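Long-range contacts in putative platelet activating factor (Streptococcus pneumoniae, PDB 2HSJ), which is of unknown function but, as a GDSL-like member of the SGNH hydrolase clan, probably cleaves ester bonds with a serine nucleophile: residues N36-G41 with T59-G64; D42-Y47 with G194-I199. All coordinates share one frame; numbering follows the deposited sequence. Where two conformers were deposited one is given.

Contact 1: N36-G41 with T59-G64; sequences NILFIG and TIVNRG
This is a parallel beta ladder between strands 37-41 and 60-64, the first two strands in chain order, joined by a beta-alpha-beta connection; their N-to-C directions differ by 15°. The ladder begins where T59 O accepts two donors, N36 N at 2.9 Å and I37 N at 3.1 Å. It then alternates: V61 N gives to I37 O, F39 N to V61 O, and R63 N to F39 O, the last at 2.7 Å. Beyond this the pairing loosens, and the buried G41 N has no partner in the model.

On one face I37 and I60 lie alongside each other, CB of I37 to CG1 of I60 4.1 Å, and I60 CG2 approaches the F39 ring obliquely in the conformer given. On the other face L38 CD2 reaches V61 CB at 4.1 Å. R63 continues this face; a bend at chi2 (-68°) leads its end away from strand 37-41, and R63 NH2 forms a salt bridge with E52 of the second subunit. N62 OD1 accepts from G64 N at 2.8 Å, an Asx turn. Strand 88-92 flanks 37-41 on its other edge, with F90 stacked on that conformer of F39, while helix 50-54 covers I60 through L50 and F54.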
ATOM      1  N   ASN D  36       4.678  -4.926  -6.380  1.00 11.07           N
ATOM      2  CA  ASN D  36       5.998  -4.412  -6.702  1.00 11.24           C
ATOM      3  C   ASN D  36       6.833  -5.521  -7.333  1.00 10.74           C
ATOM      4  O   ASN D  36       7.615  -5.283  -8.266  1.00 10.59           O
ATOM      5  CB  ASN D  36       6.656  -3.833  -5.450  1.00 10.57           C
ATOM      6  CG  ASN D  36       8.053  -3.305  -5.721  1.00 12.22           C
ATOM      7  OD1 ASN D  36       9.046  -3.992  -5.439  1.00 13.20           O
ATOM      8  ND2 ASN D  36       8.146  -2.088  -6.313  1.00 11.84           N
ATOM      9  N   ILE D  37       6.656  -6.741  -6.813  1.00 10.30           N
ATOM     10  CA  ILE D  37       7.327  -7.923  -7.324  1.00 10.43           C
ATOM     11  C   ILE D  37       6.224  -8.960  -7.562  1.00  9.84           C
ATOM     12  O   ILE D  37       5.343  -9.151  -6.693  1.00 10.38           O
ATOM     13  CB  ILE D  37       8.341  -8.491  -6.275  1.00 11.19           C
ATOM     14  CG1 ILE D  37       9.250  -7.378  -5.726  1.00 13.38           C
ATOM     15  CG2 ILE D  37       9.069  -9.728  -6.801  1.00 11.67           C
ATOM     16  CD1 ILE D  37      10.290  -6.869  -6.618  1.00 17.81           C
ATOM     17  N   LEU D  38       6.244  -9.593  -8.738  1.00  9.16           N
ATOM     18  CA  LEU D  38       5.429 -10.780  -8.969  1.00  9.95           C
ATOM     19  C   LEU D  38       6.333 -11.998  -8.910  1.00 10.48           C
ATOM     20  O   LEU D  38       7.350 -12.036  -9.629  1.00 11.80           O
ATOM     21  CB  LEU D  38       4.772 -10.714 -10.351  1.00 10.26           C
ATOM     22  CG  LEU D  38       3.619  -9.715 -10.482  1.00 11.38           C
ATOM     23  CD1 LEU D  38       3.346  -9.383 -11.933  1.00 11.42           C
ATOM     24  CD2 LEU D  38       2.305 -10.242  -9.878  1.00 12.75           C
ATOM     25  N   PHE D  39       6.001 -12.990  -8.077  0.50 10.41           N
ATOM     26  CA  PHE D  39       6.728 -14.267  -8.078  0.50 10.43           C
ATOM     27  C   PHE D  39       5.905 -15.230  -8.911  0.50 10.64           C
ATOM     28  O   PHE D  39       4.741 -15.479  -8.600  0.50 10.37           O
ATOM     29  CB  PHE D  39       6.890 -14.823  -6.653  0.50 11.34           C
ATOM     30  CG  PHE D  39       8.237 -14.541  -6.030  0.50 11.69           C
ATOM     31  CD1 PHE D  39       8.592 -13.246  -5.689  0.50 14.29           C
ATOM     32  CD2 PHE D  39       9.134 -15.572  -5.777  0.50 14.07           C
ATOM     33  CE1 PHE D  39       9.826 -12.970  -5.100  0.50 15.31           C
ATOM     34  CE2 PHE D  39      10.381 -15.297  -5.206  0.50 13.57           C
ATOM     35  CZ  PHE D  39      10.718 -14.004  -4.871  0.50 13.74           C
ATOM     36  N   ILE D  40       6.508 -15.726  -9.988  1.00 10.89           N
ATOM     37  CA  ILE D  40       5.825 -16.625 -10.924  1.00 11.22           C
ATOM     38  C   ILE D  40       6.604 -17.932 -11.010  1.00 11.58           C
ATOM     39  O   ILE D  40       7.838 -17.957 -11.016  1.00 11.85           O
ATOM     40  CB  ILE D  40       5.726 -15.963 -12.351  1.00 11.23           C
ATOM     41  CG1 ILE D  40       4.924 -14.662 -12.249  1.00 11.29           C
ATOM     42  CG2 ILE D  40       5.138 -16.924 -13.381  1.00 12.35           C
ATOM     43  CD1 ILE D  40       4.922 -13.901 -13.562  1.00 12.54           C
ATOM     44  N   GLY D  41       5.877 -19.031 -11.090  1.00 11.38           N
ATOM     45  CA  GLY D  41       6.544 -20.322 -11.279  1.00 11.57           C
ATOM     46  C   GLY D  41       5.741 -21.497 -10.814  1.00 11.99           C
ATOM     47  O   GLY D  41       4.511 -21.466 -10.882  1.00 11.84           O
ATOM     48  N   THR D  59       5.660  -5.111  -1.500  1.00 12.37           N
ATOM     49  CA  THR D  59       4.532  -5.961  -1.856  1.00 11.13           C
ATOM     50  C   THR D  59       4.910  -6.968  -2.924  1.00 11.25           C
ATOM     51  O   THR D  59       5.119  -6.617  -4.101  1.00 11.78           O
ATOM     52  CB  THR D  59       3.310  -5.160  -2.331  1.00 11.86           C
ATOM     53  OG1 THR D  59       2.981  -4.204  -1.316  1.00 12.99           O
ATOM     54  CG2 THR D  59       2.110  -6.062  -2.549  1.00 12.45           C
ATOM     55  N   ILE D  60       4.967  -8.231  -2.498  1.00 10.65           N
ATOM     56  CA  ILE D  60       5.333  -9.347  -3.359  1.00  9.94           C
ATOM     57  C   ILE D  60       4.084 -10.205  -3.453  1.00  9.81           C
ATOM     58  O   ILE D  60       3.503 -10.600  -2.455  1.00 10.64           O
ATOM     59  CB  ILE D  60       6.456 -10.205  -2.715  1.00  9.60           C
ATOM     60  CG1 ILE D  60       7.624  -9.273  -2.341  1.00 11.20           C
ATOM     61  CG2 ILE D  60       6.860 -11.356  -3.690  1.00 11.12           C
ATOM     62  CD1 ILE D  60       8.859  -9.956  -1.657  1.00 12.92           C
ATOM     63  N   VAL D  61       3.673 -10.452  -4.690  1.00  9.02           N
ATOM     64  CA  VAL D  61       2.443 -11.206  -4.934  1.00  9.46           C
ATOM     65  C   VAL D  61       2.746 -12.565  -5.550  1.00  9.75           C
ATOM     66  O   VAL D  61       3.555 -12.680  -6.479  1.00 10.85           O
ATOM     67  CB  VAL D  61       1.437 -10.379  -5.831  1.00  9.25           C
ATOM     68  CG1 VAL D  61       0.221 -11.180  -6.261  1.00 12.41           C
ATOM     69  CG2 VAL D  61       0.961  -9.135  -5.096  1.00 10.69           C
ATOM     70  N   ASN D  62       2.056 -13.590  -5.044  1.00  9.59           N
ATOM     71  CA  ASN D  62       2.290 -14.962  -5.469  1.00  9.19           C
ATOM     72  C   ASN D  62       1.450 -15.263  -6.696  1.00 10.23           C
ATOM     73  O   ASN D  62       0.210 -15.201  -6.661  1.00  9.88           O
ATOM     74  CB  ASN D  62       1.877 -15.903  -4.344  1.00 10.65           C
ATOM     75  CG  ASN D  62       2.528 -17.255  -4.479  1.00 11.62           C
ATOM     76  OD1 ASN D  62       2.522 -17.843  -5.552  1.00 11.52           O
ATOM     77  ND2 ASN D  62       3.133 -17.750  -3.389  1.00 10.52           N
ATOM     78  N   ARG D  63       2.133 -15.639  -7.774  1.00  9.54           N
ATOM     79  CA  ARG D  63       1.434 -16.174  -8.934  1.00 11.03           C
ATOM     80  C   ARG D  63       2.075 -17.519  -9.325  1.00 10.45           C
ATOM     81  O   ARG D  63       2.248 -17.819 -10.501  1.00 11.68           O
ATOM     82  CB  ARG D  63       1.451 -15.159 -10.106  1.00 11.46           C
ATOM     83  CG  ARG D  63       0.451 -13.979  -9.925  1.00 11.21           C
ATOM     84  CD  ARG D  63      -0.974 -14.494 -10.028  1.00  9.87           C
ATOM     85  NE  ARG D  63      -2.024 -13.471  -9.937  1.00 10.02           N
ATOM     86  CZ  ARG D  63      -2.531 -13.051  -8.770  1.00  9.85           C
ATOM     87  NH1 ARG D  63      -2.063 -13.524  -7.606  1.00 10.85           N
ATOM     88  NH2 ARG D  63      -3.516 -12.129  -8.761  1.00 10.86           N
ATOM     89  N   GLY D  64       2.343 -18.351  -8.322  1.00 10.86           N
ATOM     90  CA  GLY D  64       2.853 -19.705  -8.600  1.00 10.02           C
ATOM     91  C   GLY D  64       1.728 -20.727  -8.689  1.00 10.39           C
ATOM     92  O   GLY D  64       0.634 -20.535  -8.129  1.00 10.46           O
TER

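Contact 2: D42-Y47 with G194-I199; sequences DSIVEY and GLHLSI
S43 and H196 meet at what is probably the catalytic centre of an SGNH hydrolase: S43 follows G41 and D42 in the GDS sequence that names the GDSL family, and H196 lies three residues after D193, the spacing expected of the histidine and acid in this clan. From CB, the H196 side chain sets CG anti to its carbonyl carbon (chi1 -65°), which brings the ring up to helix 43-46. H196 CD2 lies 3.9 Å from Y47 CE2 and also touches S43 CB and I44 CD1. That carbon lies at the edge of the Y47 ring, near its plane; the two rings are oblique, planes at 40°. One face of the imidazole has L195 CG over its rim.

I44 CD1 comes up to the histidine backbone, 3.8 Å from H196 CA. I44 CG2 is 4.0 Å from L197 CD1, the two side chains crossing at about a right angle. D42 N-caps the helix by accepting from I44 N. S43 OG is hydrogen-bonded to G67 N rather than to the histidine. At the tip, H196 NE2 meets S43 CB in the ring plane at 3.6 Å, while S43 OG stands 3.9 Å from H196 NE2.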
ATOM      1  N   ASP D  42       6.441 -22.519 -10.332  1.00 11.61           N
ATOM      2  CA  ASP D  42       5.810 -23.823 -10.082  1.00 12.14           C
ATOM      3  C   ASP D  42       5.469 -24.032  -8.606  1.00 12.29           C
ATOM      4  O   ASP D  42       5.175 -23.059  -7.897  1.00 10.94           O
ATOM      5  CB  ASP D  42       6.731 -24.939 -10.637  1.00 13.32           C
ATOM      6  CG  ASP D  42       8.146 -24.909 -10.037  1.00 17.59           C
ATOM      7  OD1 ASP D  42       8.328 -24.328  -8.931  1.00 20.53           O
ATOM      8  OD2 ASP D  42       9.093 -25.485 -10.660  1.00 15.83           O
ATOM      9  N   SER D  43       5.474 -25.268  -8.119  1.00 12.08           N
ATOM     10  CA  SER D  43       5.056 -25.533  -6.730  1.00 12.34           C
ATOM     11  C   SER D  43       5.901 -24.765  -5.717  1.00 12.11           C
ATOM     12  O   SER D  43       5.409 -24.354  -4.690  1.00 12.18           O
ATOM     13  CB  SER D  43       5.196 -27.029  -6.402  1.00 14.05           C
ATOM     14  OG  SER D  43       4.581 -27.815  -7.388  1.00 18.41           O
ATOM     15  N   ILE D  44       7.203 -24.683  -5.954  1.00 11.46           N
ATOM     16  CA  ILE D  44       8.084 -24.018  -5.001  1.00 12.92           C
ATOM     17  C   ILE D  44       7.640 -22.566  -4.798  1.00 12.11           C
ATOM     18  O   ILE D  44       7.727 -22.033  -3.700  1.00 11.95           O
ATOM     19  CB  ILE D  44       9.562 -24.091  -5.450  1.00 13.88           C
ATOM     20  CG1 ILE D  44       9.960 -25.526  -5.770  1.00 19.01           C
ATOM     21  CG2 ILE D  44      10.498 -23.424  -4.420  1.00 15.00           C
ATOM     22  CD1 ILE D  44       9.917 -26.406  -4.632  1.00 22.15           C
ATOM     23  N   VAL D  45       7.186 -21.921  -5.868  1.00 11.03           N
ATOM     24  CA  VAL D  45       6.599 -20.577  -5.744  1.00 10.25           C
ATOM     25  C   VAL D  45       5.236 -20.620  -5.055  1.00 10.06           C
ATOM     26  O   VAL D  45       5.003 -19.855  -4.119  1.00 10.51           O
ATOM     27  CB  VAL D  45       6.475 -19.902  -7.130  1.00 10.36           C
ATOM     28  CG1 VAL D  45       5.883 -18.496  -6.970  1.00 10.23           C
ATOM     29  CG2 VAL D  45       7.866 -19.862  -7.813  1.00 11.86           C
ATOM     30  N   GLU D  46       4.324 -21.478  -5.526  1.00  9.89           N
ATOM     31  CA  GLU D  46       2.984 -21.491  -4.926  1.00  9.38           C
ATOM     32  C   GLU D  46       3.014 -21.631  -3.405  1.00 10.43           C
ATOM     33  O   GLU D  46       2.232 -20.976  -2.667  1.00 10.83           O
ATOM     34  CB  GLU D  46       2.089 -22.610  -5.504  1.00 10.54           C
ATOM     35  CG  GLU D  46       0.669 -22.419  -5.013  1.00 11.89           C
ATOM     36  CD  GLU D  46      -0.291 -23.527  -5.342  1.00 15.26           C
ATOM     37  OE1 GLU D  46      -0.096 -24.281  -6.336  1.00 14.21           O
ATOM     38  OE2 GLU D  46      -1.288 -23.648  -4.569  1.00 15.41           O
ATOM     39  N   TYR D  47       3.929 -22.480  -2.935  1.00 10.50           N
ATOM     40  CA  TYR D  47       3.987 -22.816  -1.506  1.00 11.19           C
ATOM     41  C   TYR D  47       4.932 -21.924  -0.702  1.00 11.59           C
ATOM     42  O   TYR D  47       5.094 -22.106   0.538  1.00 12.21           O
ATOM     43  CB  TYR D  47       4.405 -24.283  -1.289  1.00 13.23           C
ATOM     44  CG  TYR D  47       3.648 -25.318  -2.090  1.00 14.64           C
ATOM     45  CD1 TYR D  47       2.307 -25.136  -2.432  1.00 13.94           C
ATOM     46  CD2 TYR D  47       4.278 -26.517  -2.452  1.00 16.98           C
ATOM     47  CE1 TYR D  47       1.597 -26.144  -3.175  1.00 14.98           C
ATOM     48  CE2 TYR D  47       3.600 -27.491  -3.171  1.00 18.27           C
ATOM     49  CZ  TYR D  47       2.274 -27.293  -3.527  1.00 16.52           C
ATOM     50  OH  TYR D  47       1.642 -28.294  -4.251  1.00 19.59           O
ATOM     51  N   GLY D 194      12.827 -34.110  -0.763  1.00 12.21           N
ATOM     52  CA  GLY D 194      13.940 -34.214  -1.714  1.00 11.66           C
ATOM     53  C   GLY D 194      13.858 -33.231  -2.868  1.00 11.38           C
ATOM     54  O   GLY D 194      14.873 -32.970  -3.529  1.00 12.10           O
ATOM     55  N   LEU D 195      12.651 -32.701  -3.087  1.00 11.42           N
ATOM     56  CA  LEU D 195      12.354 -31.747  -4.164  1.00 11.49           C
ATOM     57  C   LEU D 195      11.793 -30.422  -3.609  1.00 11.31           C
ATOM     58  O   LEU D 195      12.293 -29.347  -3.922  1.00 12.19           O
ATOM     59  CB  LEU D 195      11.362 -32.393  -5.138  1.00 12.10           C
ATOM     60  CG  LEU D 195      10.757 -31.519  -6.231  1.00 14.78           C
ATOM     61  CD1 LEU D 195      11.820 -31.033  -7.196  1.00 14.69           C
ATOM     62  CD2 LEU D 195       9.692 -32.334  -6.944  1.00 17.75           C
ATOM     63  N   HIS D 196      10.726 -30.503  -2.822  1.00 10.48           N
ATOM     64  CA  HIS D 196      10.132 -29.328  -2.195  1.00 10.52           C
ATOM     65  C   HIS D 196      10.917 -28.844  -0.983  1.00 10.10           C
ATOM     66  O   HIS D 196      11.657 -29.623  -0.336  1.00 10.17           O
ATOM     67  CB  HIS D 196       8.703 -29.658  -1.769  1.00 11.71           C
ATOM     68  CG  HIS D 196       7.810 -29.943  -2.928  1.00 14.02           C
ATOM     69  ND1 HIS D 196       7.571 -31.225  -3.380  1.00 17.25           N
ATOM     70  CD2 HIS D 196       7.148 -29.109  -3.767  1.00 17.78           C
ATOM     71  CE1 HIS D 196       6.787 -31.167  -4.442  1.00 18.49           C
ATOM     72  NE2 HIS D 196       6.509 -29.899  -4.693  1.00 19.90           N
ATOM     73  N   LEU D 197      10.757 -27.565  -0.680  1.00  9.78           N
ATOM     74  CA  LEU D 197      11.544 -26.960   0.374  1.00 10.45           C
ATOM     75  C   LEU D 197      10.849 -27.020   1.717  1.00 10.68           C
ATOM     76  O   LEU D 197       9.618 -26.842   1.800  1.00 10.61           O
ATOM     77  CB  LEU D 197      11.845 -25.504   0.029  1.00 10.45           C
ATOM     78  CG  LEU D 197      12.685 -25.266  -1.224  1.00 10.21           C
ATOM     79  CD1 LEU D 197      13.032 -23.789  -1.323  1.00 11.60           C
ATOM     80  CD2 LEU D 197      14.005 -26.090  -1.267  1.00 10.12           C
ATOM     81  N   SER D 198      11.635 -27.258   2.764  1.00 10.07           N
ATOM     82  CA  SER D 198      11.163 -27.052   4.145  1.00  9.98           C
ATOM     83  C   SER D 198      11.171 -25.556   4.469  1.00 10.09           C
ATOM     84  O   SER D 198      11.682 -24.736   3.701  1.00 10.24           O
ATOM     85  CB  SER D 198      12.129 -27.758   5.095  1.00 10.75           C
ATOM     86  OG  SER D 198      13.392 -27.091   5.014  1.00 10.90           O
ATOM     87  N   ILE D 199      10.660 -25.181   5.636  1.00  9.73           N
ATOM     88  CA  ILE D 199      10.758 -23.792   6.045  1.00  9.72           C
ATOM     89  C   ILE D 199      12.228 -23.307   6.157  1.00  9.52           C
ATOM     90  O   ILE D 199      12.543 -22.177   5.740  1.00 10.32           O
ATOM     91  CB  ILE D 199       9.899 -23.522   7.313  1.00  9.83           C
ATOM     92  CG1 ILE D 199       8.399 -23.611   6.975  1.00 11.39           C
ATOM     93  CG2 ILE D 199      10.261 -22.175   7.925  1.00 11.22           C
ATOM     94  CD1 ILE D 199       7.969 -22.670   5.836  1.00 10.68           C
TER

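In the fold
The two contacts share one chain: strand 37-41 of contact 1 runs directly into the turn and helix 43-46 of contact 2, so the sheet delivers S43 to the presumed active site at its C-terminal end. Their centres are 15 Å apart, but the C-terminal halves of the strands touch the helix. N62 ND2 probably donates to V45 O (2.9 Å), and F39 O packs on V45 CG1 at 3.6 Å. Glycerol, probably from the crystallisation liquor though it may mark a pocket, is bound about 4 Å from the R63 side chain and, whether or not as the same molecule, about 6 Å from that of Y47. A magnesium ion lies about 8 Å from the N36 side chain, at the ladder's start. Both contacts also touch the second subunit.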